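Sortase B (Streptococcus pyogenes, PDB 3PSQ) is a class B sortase involved in pilus assembly, probably joining pilin subunits through a cysteine transpeptidase mechanism. Local coordinates at residues A[37-42]-A[46-51]; A[119-124]-A[185-190]; A[157-162]-A[178-183]; A[87-92]-A[152-157]; A[63-68]-A[72-77]. All blocks are in the same frame, centred on the assembly; numbering follows the deposited sequence.

Contact 1. Residues A[37-42]-A[46-51]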
# COMPACT_ATOMS: atom_id res chain seq x y z
N MET A 37 5.81 1.15 -12.19
CA MET A 37 4.94 2.33 -12.38
C MET A 37 4.96 3.37 -11.25
O MET A 37 4.30 4.38 -11.34
CB MET A 37 3.47 1.94 -12.71
CG MET A 37 2.93 0.80 -11.91
SD MET A 37 2.78 1.08 -10.14
CE MET A 37 1.70 2.56 -10.07
N ALA A 38 5.69 3.11 -10.18
CA ALA A 38 5.80 4.10 -9.10
C ALA A 38 6.98 3.82 -8.17
O ALA A 38 7.57 2.75 -8.20
CB ALA A 38 4.51 4.18 -8.30
N TRP A 39 7.30 4.80 -7.32
CA TRP A 39 8.28 4.61 -6.27
C TRP A 39 7.58 4.97 -4.99
O TRP A 39 6.86 5.97 -4.92
CB TRP A 39 9.51 5.51 -6.48
CG TRP A 39 10.69 5.10 -5.60
CD1 TRP A 39 10.89 5.42 -4.29
CD2 TRP A 39 11.81 4.29 -5.99
NE1 TRP A 39 12.06 4.85 -3.83
CE2 TRP A 39 12.65 4.16 -4.87
CE3 TRP A 39 12.19 3.67 -7.19
CZ2 TRP A 39 13.83 3.43 -4.91
CZ3 TRP A 39 13.35 2.93 -7.22
CH2 TRP A 39 14.16 2.82 -6.09
N LEU A 40 7.81 4.16 -3.95
CA LEU A 40 7.19 4.36 -2.65
C LEU A 40 8.24 4.58 -1.56
O LEU A 40 9.21 3.83 -1.45
CB LEU A 40 6.34 3.14 -2.31
CG LEU A 40 5.79 3.01 -0.89
CD1 LEU A 40 4.63 3.97 -0.65
CD2 LEU A 40 5.35 1.55 -0.60
N THR A 41 8.02 5.60 -0.74
CA THR A 41 8.91 5.93 0.36
C THR A 41 8.08 6.12 1.62
O THR A 41 7.06 6.80 1.60
CB THR A 41 9.76 7.17 0.04
OG1 THR A 41 10.57 6.89 -1.12
CG2 THR A 41 10.70 7.49 1.18
N VAL A 42 8.45 5.45 2.71
CA VAL A 42 7.77 5.66 3.98
C VAL A 42 8.85 6.01 5.00
O VAL A 42 9.57 5.13 5.48
CB VAL A 42 6.98 4.43 4.48
CG1 VAL A 42 6.23 4.76 5.81
CG2 VAL A 42 6.02 3.92 3.41
N HIS A 46 12.63 1.54 6.32
CA HIS A 46 13.42 1.39 5.14
C HIS A 46 12.57 1.09 3.91
O HIS A 46 13.10 0.69 2.88
CB HIS A 46 14.60 0.38 5.33
CG HIS A 46 14.18 -1.01 5.68
ND1 HIS A 46 13.47 -1.82 4.82
CD2 HIS A 46 14.44 -1.76 6.78
CE1 HIS A 46 13.25 -2.99 5.39
NE2 HIS A 46 13.87 -2.99 6.57
N ILE A 47 11.26 1.34 3.98
CA ILE A 47 10.43 1.22 2.78
C ILE A 47 10.74 2.34 1.81
O ILE A 47 10.46 3.49 2.06
CB ILE A 47 8.92 1.17 3.11
CG1 ILE A 47 8.64 -0.01 4.03
CG2 ILE A 47 8.11 1.21 1.82
CD1 ILE A 47 7.36 0.07 4.78
N ASP A 48 11.36 1.97 0.69
CA ASP A 48 11.89 2.94 -0.25
C ASP A 48 12.08 2.11 -1.51
O ASP A 48 13.17 1.65 -1.80
CB ASP A 48 13.22 3.47 0.30
CG ASP A 48 13.82 4.59 -0.55
OD1 ASP A 48 13.10 5.21 -1.38
OD2 ASP A 48 15.03 4.83 -0.34
N TYR A 49 11.01 1.90 -2.26
CA TYR A 49 11.05 0.85 -3.27
C TYR A 49 10.34 1.21 -4.53
O TYR A 49 9.31 1.91 -4.48
CB TYR A 49 10.38 -0.44 -2.77
CG TYR A 49 10.78 -0.94 -1.41
CD1 TYR A 49 12.14 -1.06 -1.02
CD2 TYR A 49 9.80 -1.35 -0.53
CE1 TYR A 49 12.44 -1.58 0.28
CE2 TYR A 49 10.09 -1.82 0.71
CZ TYR A 49 11.38 -1.96 1.12
OH TYR A 49 11.51 -2.44 2.43
N PRO A 50 10.82 0.66 -5.66
CA PRO A 50 10.04 0.70 -6.88
C PRO A 50 8.80 -0.20 -6.73
O PRO A 50 8.83 -1.18 -5.98
CB PRO A 50 11.00 0.14 -7.93
CG PRO A 50 11.92 -0.85 -7.10
CD PRO A 50 12.05 -0.18 -5.78
N ILE A 51 7.70 0.17 -7.41
CA ILE A 51 6.40 -0.54 -7.30
C ILE A 51 6.01 -0.99 -8.69
O ILE A 51 6.15 -0.25 -9.64
CB ILE A 51 5.26 0.37 -6.76
CG1 ILE A 51 5.62 0.96 -5.37
CG2 ILE A 51 3.93 -0.37 -6.69
CD1 ILE A 51 5.86 -0.05 -4.21
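Trp39 and Pro50 lie side by side on one face of the hairpin, the indole flat over the Tyr49-Pro50 peptide and the proline ring: Pro50 CD sits 3.9 Å from the centroid of the six-membered ring of Trp39, a CH-pi contact. With its CG anti to the backbone N (chi1 -166°), the indole leans across the neighbouring strand, and Trp39 NE1 meets Asp48 OD1 at 2.7 Å, almost straight and in the ring plane. Thr41 OG1 donates to that same oxygen, Asp48 OD1, at 3.0 Å. The two donors approach from opposite faces of the carboxylate, a double grip that should limit its rotation. On the other face Leu40 and Ile47 run alongside each other, CD2 to CG2 3.7 Å, and Ile51 CD1 crosses to Leu40 CB at 3.7 Å. Leu187 and Phe121 continue this apolar side into the core. Met37 and Ala38 both stand against Ile51, a classic beta bulge in an antiparallel beta hairpin of the sortase barrel.

Contact 2. Residues A[119-124]-A[185-190]; sequences KEFSIE and VALSTC. With ZN (zinc ion), chain N; ZN (zinc ion), chain L; ACY (acetic acid), chain F; EDO (1,2-ethanediol), chain E.
Strands 120-124 and 185-190 pass each other at 101°, their axes 10.1 Å apart at closest approach, so side chains alone bridge the gap. Coming from the direction opposite to Phe121, Leu187 CD1 stands over the centre of the phenyl face, 4.1 Å from the centroid of the Phe121 ring, in a CH-pi contact, while its second methyl, Leu187 CD2, reaches Phe121 CE1 at 3.9 Å. The rim of the ring is taken by valine: Phe121 CZ lies 3.8 Å from Val185 CG1. A chi1 of 64° sets Phe121 CG between the backbone N and the carbonyl carbon and sends the ring inward, where Ile133 and Ile135 also pack on it. Ile123 CD1 meets the same methyl, Val185 CG1, at 4.0 Å.

No polar bond crosses between the strands. Ser122 OG holds an acetate, probably from the crystallisation liquor, and Glu124 OE2 binds one zinc ion at 2.2 Å, its OE1 pairing with Lys22. Cys190, the predicted acyl-thioester nucleophile, holds another zinc through SG at 2.3 Å, together with His96, Asp192 and a water. The crossing is thus purely apolar, whereas the thiol is occupied by metal in this crystal, which would probably hinder its attack on a substrate.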
# COMPACT_ATOMS: atom_id res chain seq x y z
N LYS A 119 3.77 9.99 10.04
CA LYS A 119 2.39 10.36 9.71
C LYS A 119 2.14 10.47 8.22
O LYS A 119 1.04 10.78 7.79
CB LYS A 119 2.07 11.71 10.35
CG LYS A 119 1.97 11.69 11.84
CD LYS A 119 2.17 13.10 12.38
CE LYS A 119 1.33 13.31 13.62
NZ LYS A 119 1.08 14.78 13.74
N GLU A 120 3.18 10.24 7.42
CA GLU A 120 3.01 10.37 6.00
C GLU A 120 3.84 9.31 5.24
O GLU A 120 4.82 8.77 5.74
CB GLU A 120 3.42 11.78 5.58
CG GLU A 120 4.82 12.12 6.06
CD GLU A 120 5.22 13.54 5.76
OE1 GLU A 120 4.88 14.43 6.59
OE2 GLU A 120 5.87 13.76 4.71
N PHE A 121 3.44 9.04 4.00
CA PHE A 121 4.34 8.40 3.08
C PHE A 121 4.11 9.04 1.76
O PHE A 121 3.14 9.79 1.59
CB PHE A 121 4.16 6.88 3.05
CG PHE A 121 2.80 6.39 2.56
CD1 PHE A 121 2.59 6.14 1.21
CD2 PHE A 121 1.79 6.11 3.46
CE1 PHE A 121 1.36 5.64 0.76
CE2 PHE A 121 0.58 5.60 3.05
CZ PHE A 121 0.34 5.37 1.69
N SER A 122 5.00 8.79 0.81
CA SER A 122 4.88 9.50 -0.43
C SER A 122 5.12 8.59 -1.62
O SER A 122 5.82 7.58 -1.51
CB SER A 122 5.88 10.66 -0.43
OG SER A 122 7.20 10.17 -0.33
N ILE A 123 4.55 8.95 -2.77
CA ILE A 123 4.66 8.12 -3.93
C ILE A 123 5.10 9.01 -5.07
O ILE A 123 4.64 10.14 -5.17
CB ILE A 123 3.31 7.43 -4.25
CG1 ILE A 123 3.08 6.25 -3.32
CG2 ILE A 123 3.23 6.99 -5.72
CD1 ILE A 123 1.63 5.83 -3.25
N GLU A 124 5.98 8.52 -5.93
CA GLU A 124 6.26 9.20 -7.16
C GLU A 124 5.85 8.31 -8.32
O GLU A 124 6.29 7.15 -8.41
CB GLU A 124 7.74 9.53 -7.27
CG GLU A 124 8.12 10.16 -8.59
CD GLU A 124 9.50 10.81 -8.53
OE1 GLU A 124 10.13 10.80 -7.46
OE2 GLU A 124 9.95 11.34 -9.55
N VAL A 185 -4.89 5.60 -0.01
CA VAL A 185 -3.84 4.65 -0.41
C VAL A 185 -3.54 3.77 0.78
O VAL A 185 -3.33 4.26 1.91
CB VAL A 185 -2.52 5.31 -0.92
CG1 VAL A 185 -1.57 4.22 -1.37
CG2 VAL A 185 -2.77 6.19 -2.08
N ALA A 186 -3.57 2.47 0.52
CA ALA A 186 -3.38 1.47 1.54
C ALA A 186 -2.15 0.64 1.18
O ALA A 186 -1.88 0.37 0.00
CB ALA A 186 -4.62 0.59 1.61
N LEU A 187 -1.36 0.32 2.19
CA LEU A 187 -0.23 -0.58 2.07
C LEU A 187 -0.52 -1.76 3.00
O LEU A 187 -0.88 -1.57 4.16
CB LEU A 187 1.08 0.08 2.52
CG LEU A 187 1.35 1.55 2.24
CD1 LEU A 187 2.55 2.01 3.12
CD2 LEU A 187 1.61 1.74 0.75
N SER A 188 -0.32 -2.97 2.50
CA SER A 188 -0.78 -4.15 3.20
C SER A 188 0.08 -5.41 2.93
O SER A 188 0.64 -5.61 1.83
CB SER A 188 -2.23 -4.44 2.78
OG SER A 188 -2.81 -5.43 3.61
N THR A 189 0.13 -6.28 3.94
CA THR A 189 0.63 -7.61 3.76
C THR A 189 0.07 -8.51 4.87
O THR A 189 -0.88 -8.13 5.55
CB THR A 189 2.20 -7.63 3.67
OG1 THR A 189 2.61 -8.95 3.31
CG2 THR A 189 2.85 -7.19 4.97
N CYS A 190 0.62 -9.71 5.00
CA CYS A 190 0.21 -10.61 6.07
C CYS A 190 0.75 -10.20 7.45
O CYS A 190 1.66 -9.40 7.58
CB CYS A 190 0.68 -12.03 5.76
SG CYS A 190 2.47 -12.18 5.61
ZN ZN N . 12.00 12.06 -9.72
ZN ZN L . 2.73 -14.42 5.81
C ACY F . 8.82 9.52 -3.41
O ACY F . 9.97 9.09 -3.66
OXT ACY F . 7.89 8.78 -3.03
CH3 ACY F . 8.54 11.00 -3.57
C1 EDO E . 5.32 -8.53 7.32
O1 EDO E . 5.75 -9.68 8.04
C2 EDO E . 4.60 -7.55 8.27
O2 EDO E . 3.73 -8.21 9.22
O HOH W 1 0.93 -15.65 5.18
O HOH W 2 13.02 10.12 -10.25

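Contact 3. Residues A[157-162]-A[178-183]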
# COMPACT_ATOMS: atom_id res chain seq x y z
N SER A 157 -18.78 1.94 -2.23
CA SER A 157 -19.27 2.04 -0.86
C SER A 157 -19.30 3.51 -0.45
O SER A 157 -18.54 4.33 -1.00
CB SER A 157 -18.38 1.24 0.11
OG SER A 157 -17.13 1.91 0.36
N SER A 158 -20.14 3.85 0.51
CA SER A 158 -20.21 5.25 0.94
C SER A 158 -19.00 5.56 1.79
O SER A 158 -18.40 4.63 2.35
CB SER A 158 -21.48 5.52 1.74
OG SER A 158 -21.58 4.63 2.83
N LYS A 159 -18.62 6.83 1.87
CA LYS A 159 -17.49 7.26 2.71
C LYS A 159 -17.69 6.84 4.16
O LYS A 159 -16.75 6.43 4.83
CB LYS A 159 -17.22 8.77 2.60
CG LYS A 159 -15.96 9.24 3.38
CD LYS A 159 -15.42 10.63 2.96
CE LYS A 159 -14.22 10.55 2.03
NZ LYS A 159 -14.47 9.92 0.68
N ASN A 160 -18.91 6.91 4.64
CA ASN A 160 -19.15 6.58 6.03
C ASN A 160 -19.04 5.08 6.34
O ASN A 160 -18.63 4.74 7.43
CB ASN A 160 -20.47 7.18 6.52
CG ASN A 160 -20.36 8.67 6.81
OD1 ASN A 160 -19.25 9.23 6.84
ND2 ASN A 160 -21.50 9.33 7.03
N GLU A 161 -19.44 4.21 5.40
CA GLU A 161 -19.29 2.76 5.63
C GLU A 161 -17.78 2.40 5.57
O GLU A 161 -17.30 1.58 6.34
CB GLU A 161 -20.17 1.88 4.68
CG GLU A 161 -19.73 0.36 4.52
CD GLU A 161 -20.52 -0.70 5.36
OE1 GLU A 161 -20.95 -0.43 6.52
OE2 GLU A 161 -20.69 -1.85 4.84
N PHE A 162 -17.06 3.03 4.65
CA PHE A 162 -15.63 2.85 4.50
C PHE A 162 -14.89 3.25 5.77
O PHE A 162 -14.10 2.47 6.33
CB PHE A 162 -15.16 3.66 3.29
CG PHE A 162 -13.67 3.69 3.09
CD1 PHE A 162 -12.98 2.57 2.60
CD2 PHE A 162 -12.95 4.86 3.33
CE1 PHE A 162 -11.59 2.60 2.39
CE2 PHE A 162 -11.58 4.92 3.12
CZ PHE A 162 -10.88 3.78 2.65
N THR A 178 -11.71 15.15 5.67
CA THR A 178 -11.95 14.47 4.41
C THR A 178 -13.11 15.12 3.62
O THR A 178 -14.02 15.69 4.21
CB THR A 178 -12.27 12.98 4.61
OG1 THR A 178 -12.47 12.35 3.34
CG2 THR A 178 -13.51 12.76 5.47
N THR A 179 -13.07 15.01 2.30
CA THR A 179 -14.15 15.46 1.43
C THR A 179 -14.63 14.22 0.67
O THR A 179 -14.02 13.16 0.79
CB THR A 179 -13.68 16.57 0.44
OG1 THR A 179 -12.97 15.98 -0.67
CG2 THR A 179 -12.75 17.59 1.11
N ASN A 180 -15.70 14.33 -0.10
CA ASN A 180 -16.09 13.17 -0.91
C ASN A 180 -15.22 13.01 -2.16
O ASN A 180 -15.32 12.01 -2.90
CB ASN A 180 -17.60 13.16 -1.22
CG ASN A 180 -18.42 12.44 -0.14
OD1 ASN A 180 -18.64 11.23 -0.22
ND2 ASN A 180 -18.85 13.18 0.87
N GLU A 181 -14.32 13.97 -2.38
CA GLU A 181 -13.37 13.85 -3.48
C GLU A 181 -12.02 13.27 -2.99
O GLU A 181 -11.15 12.95 -3.80
CB GLU A 181 -13.17 15.20 -4.19
CG GLU A 181 -14.45 16.02 -4.40
CD GLU A 181 -15.40 15.43 -5.43
OE1 GLU A 181 -15.01 15.32 -6.61
OE2 GLU A 181 -16.54 15.09 -5.05
N SER A 182 -11.87 13.11 -1.67
CA SER A 182 -10.65 12.52 -1.06
C SER A 182 -10.27 11.16 -1.62
O SER A 182 -11.12 10.29 -1.82
CB SER A 182 -10.81 12.39 0.47
OG SER A 182 -10.82 13.66 1.10
N ARG A 183 -8.98 10.95 -1.86
CA ARG A 183 -8.47 9.65 -2.32
C ARG A 183 -7.60 8.96 -1.27
O ARG A 183 -6.88 9.61 -0.49
CB ARG A 183 -7.68 9.79 -3.62
CG ARG A 183 -8.45 10.31 -4.82
CD ARG A 183 -7.46 10.51 -5.98
NE ARG A 183 -6.84 11.83 -5.90
CZ ARG A 183 -5.62 12.16 -6.33
NH1 ARG A 183 -4.82 11.27 -6.92
NH2 ARG A 183 -5.20 13.41 -6.18
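Segment 157-162 opens helix 159-167 and faces the loop 178-183, the two backbones coming nearest at Lys159 and Asn180, whose CA atoms are 7.1 Å apart. The loop makes a type I beta turn from Thr179 to Ser182, joined to an ST turn in which Glu181 N donates to Thr179 OG1 at 3.0 Å. In this sortase domain the turn leads into strand 184-190, and the helix start lies beside it at the surface.

Lys159 carries the contact. Its side chain swings away from its own nitrogen (chi1 -175°) and out toward the turn, where Thr178 CG2 packs beside Lys159 CD at 3.8 Å. The modelled bends at chi3 and chi4 would bring the ammonium end round near the Thr179 carbonyl and the backbone of Asn180, but this placing is doubtful, because Lys159 CE stands too close to its neighbours in the model. Phe184 lies against both Lys159 and Thr178, placing the pair at the margin of the barrel.

Ser158 occupies the N-cap position, although its side-chain bond to Glu161 N is weak. Inside the turn the geometry is firmer. Ser182 has its OG anti to the carbonyl carbon, beside its own backbone N, and that hydroxyl receives Thr179 N at 2.9 Å along an almost straight N-H...O line of 175°.

Contact 4. Residues A[87-92]-A[152-157]; sequences DKYSLI and IDVDIS
Tyr89 meets Val154 at about a right angle. Tyr89 CB touches the methyl Val154 CG1 at 3.6 Å. At the next atom the same methyl is still near, Val154 CG1 to Tyr89 CG being 3.7 Å, and Tyr89 CD1 also meets Val154 CG1, at 4.0 Å. Along the other side of the ring the second branch takes over: Tyr89 CD2 is 3.9 Å from Val154 CG2, and Tyr89 CE2 is 4.0 Å from that methyl. Val154 CG2 thus sits over the ring face, offset toward the rim, in a CH-pi contact 15° off the normal. At the tip the hydroxyl leaves the helix behind and bonds to the carbonyl O of Leu148. A chi1 of -177° carries the ring out so that one face meets Val154 CG2; Phe162 packs on Val154 as well.

Next to this apolar pair, Lys88 and Asp155 cross at about a right angle. Lys88 CG comes 3.6 Å from Asp155 OD1, while the opposite charges, Lys88 NZ and Asp155 OD1, stay 4.6 Å apart, too far for a salt bridge. Here a short helix packs against the start of strand 89-93, a helix-on-sheet contact at the outside of the sortase beta-barrel.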
# COMPACT_ATOMS: atom_id res chain seq x y z
N ASP A 87 -7.90 6.73 -8.47
CA ASP A 87 -9.00 5.99 -7.86
C ASP A 87 -9.23 6.42 -6.43
O ASP A 87 -8.36 7.04 -5.81
CB ASP A 87 -8.72 4.49 -7.89
CG ASP A 87 -8.76 3.94 -9.28
OD1 ASP A 87 -9.31 4.60 -10.18
OD2 ASP A 87 -8.23 2.84 -9.50
N LYS A 88 -10.42 6.11 -5.91
CA LYS A 88 -10.72 6.41 -4.51
C LYS A 88 -9.78 5.68 -3.55
O LYS A 88 -9.51 6.15 -2.44
CB LYS A 88 -12.15 5.99 -4.15
CG LYS A 88 -13.20 6.95 -4.69
CD LYS A 88 -13.27 8.23 -3.81
CE LYS A 88 -14.04 9.35 -4.50
NZ LYS A 88 -15.40 8.88 -4.92
N TYR A 89 -9.31 4.53 -3.98
CA TYR A 89 -8.63 3.60 -3.09
C TYR A 89 -7.62 2.79 -3.89
O TYR A 89 -7.99 1.92 -4.71
CB TYR A 89 -9.65 2.67 -2.47
CG TYR A 89 -9.12 1.70 -1.46
CD1 TYR A 89 -8.87 2.09 -0.17
CD2 TYR A 89 -8.91 0.36 -1.80
CE1 TYR A 89 -8.41 1.20 0.78
CE2 TYR A 89 -8.46 -0.56 -0.85
CZ TYR A 89 -8.22 -0.13 0.45
OH TYR A 89 -7.77 -0.99 1.44
N SER A 90 -6.36 3.10 -3.65
CA SER A 90 -5.28 2.39 -4.29
C SER A 90 -4.65 1.46 -3.26
O SER A 90 -4.25 1.89 -2.17
CB SER A 90 -4.27 3.38 -4.85
OG SER A 90 -4.90 4.21 -5.83
N LEU A 91 -4.61 0.17 -3.60
CA LEU A 91 -4.09 -0.88 -2.72
C LEU A 91 -2.72 -1.36 -3.21
O LEU A 91 -2.55 -1.86 -4.36
CB LEU A 91 -5.07 -2.05 -2.63
CG LEU A 91 -4.64 -3.21 -1.71
CD1 LEU A 91 -4.42 -2.83 -0.21
CD2 LEU A 91 -5.62 -4.34 -1.87
N ILE A 92 -1.74 -1.12 -2.37
CA ILE A 92 -0.39 -1.63 -2.58
C ILE A 92 -0.17 -2.80 -1.61
O ILE A 92 -0.32 -2.67 -0.38
CB ILE A 92 0.68 -0.53 -2.39
CG1 ILE A 92 0.46 0.59 -3.42
CG2 ILE A 92 2.10 -1.15 -2.51
CD1 ILE A 92 1.45 1.76 -3.36
N ILE A 152 -12.62 -1.97 -6.08
CA ILE A 152 -13.91 -1.73 -6.73
C ILE A 152 -15.00 -1.65 -5.67
O ILE A 152 -15.83 -0.74 -5.71
CB ILE A 152 -14.18 -2.77 -7.81
CG1 ILE A 152 -13.20 -2.56 -8.97
CG2 ILE A 152 -15.61 -2.68 -8.28
CD1 ILE A 152 -13.20 -3.75 -10.01
N ASP A 153 -14.97 -2.58 -4.71
CA ASP A 153 -15.97 -2.60 -3.63
C ASP A 153 -15.87 -1.33 -2.81
O ASP A 153 -16.88 -0.72 -2.49
CB ASP A 153 -15.88 -3.85 -2.74
CG ASP A 153 -16.39 -5.11 -3.45
OD1 ASP A 153 -17.15 -4.99 -4.43
OD2 ASP A 153 -16.02 -6.24 -3.04
N VAL A 154 -14.66 -0.91 -2.49
CA VAL A 154 -14.47 0.38 -1.83
C VAL A 154 -15.07 1.55 -2.63
O VAL A 154 -15.77 2.40 -2.08
CB VAL A 154 -12.98 0.64 -1.47
CG1 VAL A 154 -12.81 2.05 -0.90
CG2 VAL A 154 -12.47 -0.42 -0.48
N ASP A 155 -14.79 1.59 -3.92
CA ASP A 155 -15.26 2.69 -4.77
C ASP A 155 -16.80 2.85 -4.72
O ASP A 155 -17.27 3.96 -4.77
CB ASP A 155 -14.83 2.48 -6.22
CG ASP A 155 -15.31 3.60 -7.13
OD1 ASP A 155 -15.01 4.75 -6.84
OD2 ASP A 155 -15.96 3.33 -8.15
N ILE A 156 -17.54 1.74 -4.65
CA ILE A 156 -19.00 1.78 -4.66
C ILE A 156 -19.62 1.77 -3.26
O ILE A 156 -20.85 1.63 -3.11
CB ILE A 156 -19.61 0.61 -5.49
CG1 ILE A 156 -19.30 -0.75 -4.88
CG2 ILE A 156 -19.17 0.70 -6.95
CD1 ILE A 156 -19.60 -1.90 -5.80
N SER A 157 -18.78 1.94 -2.23
CA SER A 157 -19.27 2.04 -0.86
C SER A 157 -19.30 3.51 -0.45
O SER A 157 -18.54 4.33 -1.00
CB SER A 157 -18.38 1.24 0.11
OG SER A 157 -17.13 1.91 0.36

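Contact 5. Residues A[63-68]-A[72-77]; sequences KSVEGE and SGSVFL
A chi1 of -51° places Ser74 OG beside its own backbone N and anti to the carbonyl carbon, which turns the hydroxyl toward the Lys63 carbonyl. Ser74 OG donates to Lys63 O at 2.8 Å, in the carbonyl plane and on a lone pair. Val65 CG1, set beside its own backbone N by a chi1 of -63°, lies 3.7 Å from Ser74 OG. The carbonyl is also approached by a backbone C-H, Gly73 CA to Lys63 O at 3.3 Å, so one oxygen receives two neighbouring residues of segment 72-77. Gly73 has a phi of 73°, on the positive side where glycine is most at ease.

The partner segment is ordered by bonds of its own. A type I beta turn runs from Ser64 to Gly67, with Gly67 N donating to Ser64 O at 2.8 Å, and Glu68 N reaches Ser64 OG at 3.1 Å. Glu66 OE1 takes a bond from that same hydroxyl through its anti lone pair. Lys63 directs its amino group to Glu59, which binds a zinc ion with Asp35 and Glu55. A side-chain-to-main-chain hydrogen bond thus holds the lead-in of strand 76-77 to a type I beta turn in the loop linking strands 48-53 and 76-77 of the sortase domain.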
# COMPACT_ATOMS: atom_id res chain seq x y z
N LYS A 63 8.24 -13.13 -8.73
CA LYS A 63 8.82 -12.31 -9.79
C LYS A 63 9.39 -11.02 -9.22
O LYS A 63 8.77 -10.36 -8.39
CB LYS A 63 7.74 -12.01 -10.82
CG LYS A 63 8.23 -11.38 -12.10
CD LYS A 63 7.01 -11.42 -13.01
CE LYS A 63 7.25 -10.85 -14.35
NZ LYS A 63 5.92 -10.80 -15.06
N SER A 64 10.57 -10.63 -9.68
CA SER A 64 11.22 -9.39 -9.22
C SER A 64 10.77 -8.17 -10.02
O SER A 64 10.20 -8.29 -11.11
CB SER A 64 12.73 -9.53 -9.42
OG SER A 64 12.98 -9.60 -10.81
N VAL A 65 11.09 -6.98 -9.51
CA VAL A 65 10.81 -5.75 -10.25
C VAL A 65 11.46 -5.73 -11.62
O VAL A 65 10.91 -5.13 -12.53
CB VAL A 65 11.15 -4.47 -9.45
CG1 VAL A 65 10.28 -4.41 -8.24
CG2 VAL A 65 12.64 -4.42 -9.01
N GLU A 66 12.58 -6.43 -11.80
CA GLU A 66 13.20 -6.48 -13.13
C GLU A 66 12.43 -7.41 -14.06
O GLU A 66 12.69 -7.41 -15.25
CB GLU A 66 14.68 -6.93 -13.10
CG GLU A 66 15.64 -6.02 -12.38
CD GLU A 66 15.68 -6.31 -10.88
OE1 GLU A 66 14.96 -7.21 -10.39
OE2 GLU A 66 16.44 -5.64 -10.16
N GLY A 67 11.51 -8.21 -13.54
CA GLY A 67 10.73 -9.10 -14.38
C GLY A 67 11.24 -10.52 -14.47
O GLY A 67 10.87 -11.27 -15.38
N GLU A 68 12.12 -10.92 -13.53
CA GLU A 68 12.65 -12.27 -13.57
C GLU A 68 12.16 -13.08 -12.40
O GLU A 68 11.57 -12.55 -11.45
CB GLU A 68 14.18 -12.25 -13.56
CG GLU A 68 14.83 -11.80 -14.87
CD GLU A 68 16.33 -12.00 -14.85
OE1 GLU A 68 16.95 -11.70 -13.81
OE2 GLU A 68 16.90 -12.49 -15.87
N SER A 72 11.61 -14.19 -3.56
CA SER A 72 10.79 -13.40 -2.67
C SER A 72 9.69 -12.60 -3.34
O SER A 72 8.76 -12.24 -2.67
CB SER A 72 11.61 -12.52 -1.71
OG SER A 72 12.79 -12.05 -2.31
N GLY A 73 9.81 -12.34 -4.64
CA GLY A 73 8.78 -11.59 -5.35
C GLY A 73 8.78 -10.09 -5.01
O GLY A 73 9.75 -9.60 -4.45
N SER A 74 7.69 -9.37 -5.32
CA SER A 74 7.71 -7.88 -5.24
C SER A 74 6.43 -7.32 -4.64
O SER A 74 5.39 -7.98 -4.64
CB SER A 74 7.87 -7.26 -6.63
OG SER A 74 8.95 -7.78 -7.37
N VAL A 75 6.51 -6.09 -4.14
CA VAL A 75 5.35 -5.32 -3.76
C VAL A 75 4.68 -4.71 -4.99
O VAL A 75 5.36 -4.22 -5.88
CB VAL A 75 5.73 -4.20 -2.76
CG1 VAL A 75 4.48 -3.36 -2.47
CG2 VAL A 75 6.32 -4.84 -1.46
N PHE A 76 3.35 -4.74 -5.03
CA PHE A 76 2.61 -4.43 -6.28
C PHE A 76 1.32 -3.63 -6.01
O PHE A 76 0.62 -3.87 -5.04
CB PHE A 76 2.27 -5.73 -7.02
CG PHE A 76 1.37 -6.66 -6.23
CD1 PHE A 76 -0.01 -6.59 -6.37
CD2 PHE A 76 1.90 -7.58 -5.32
CE1 PHE A 76 -0.84 -7.50 -5.67
CE2 PHE A 76 1.08 -8.45 -4.61
CZ PHE A 76 -0.29 -8.37 -4.73
N LEU A 77 1.01 -2.70 -6.91
CA LEU A 77 -0.27 -2.04 -6.93
C LEU A 77 -1.32 -3.01 -7.45
O LEU A 77 -1.11 -3.66 -8.48
CB LEU A 77 -0.22 -0.81 -7.85
CG LEU A 77 -1.54 -0.02 -8.01
CD1 LEU A 77 -1.96 0.60 -6.67
CD2 LEU A 77 -1.46 1.08 -9.04

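In the fold
Four of the five contacts share one curled sheet. Contacts 1 and 2, with centres about 9 Å apart, are joined edge to edge by probable hydrogen bonds, Trp39 N to Glu124 O (2.8 Å) and Thr41 O to Ser122 N (3.0 Å). Strand 184-190 pairs in parallel with strand 89-93, linking contact 2 to contact 4. Contact 5 leads into strand 76-77, beside the hairpin of contact 1, where Met37 CE touches Leu77 CD2 at 3.6 Å. Contact 3 lies at the periphery, about 18 Å between centres from contact 2, yet touches contact 4, Ser182 O to Lys88 CD being 3.6 Å. The predicted active site gathers at the end of strand 184-190, with Cys190, His95 and Arg198.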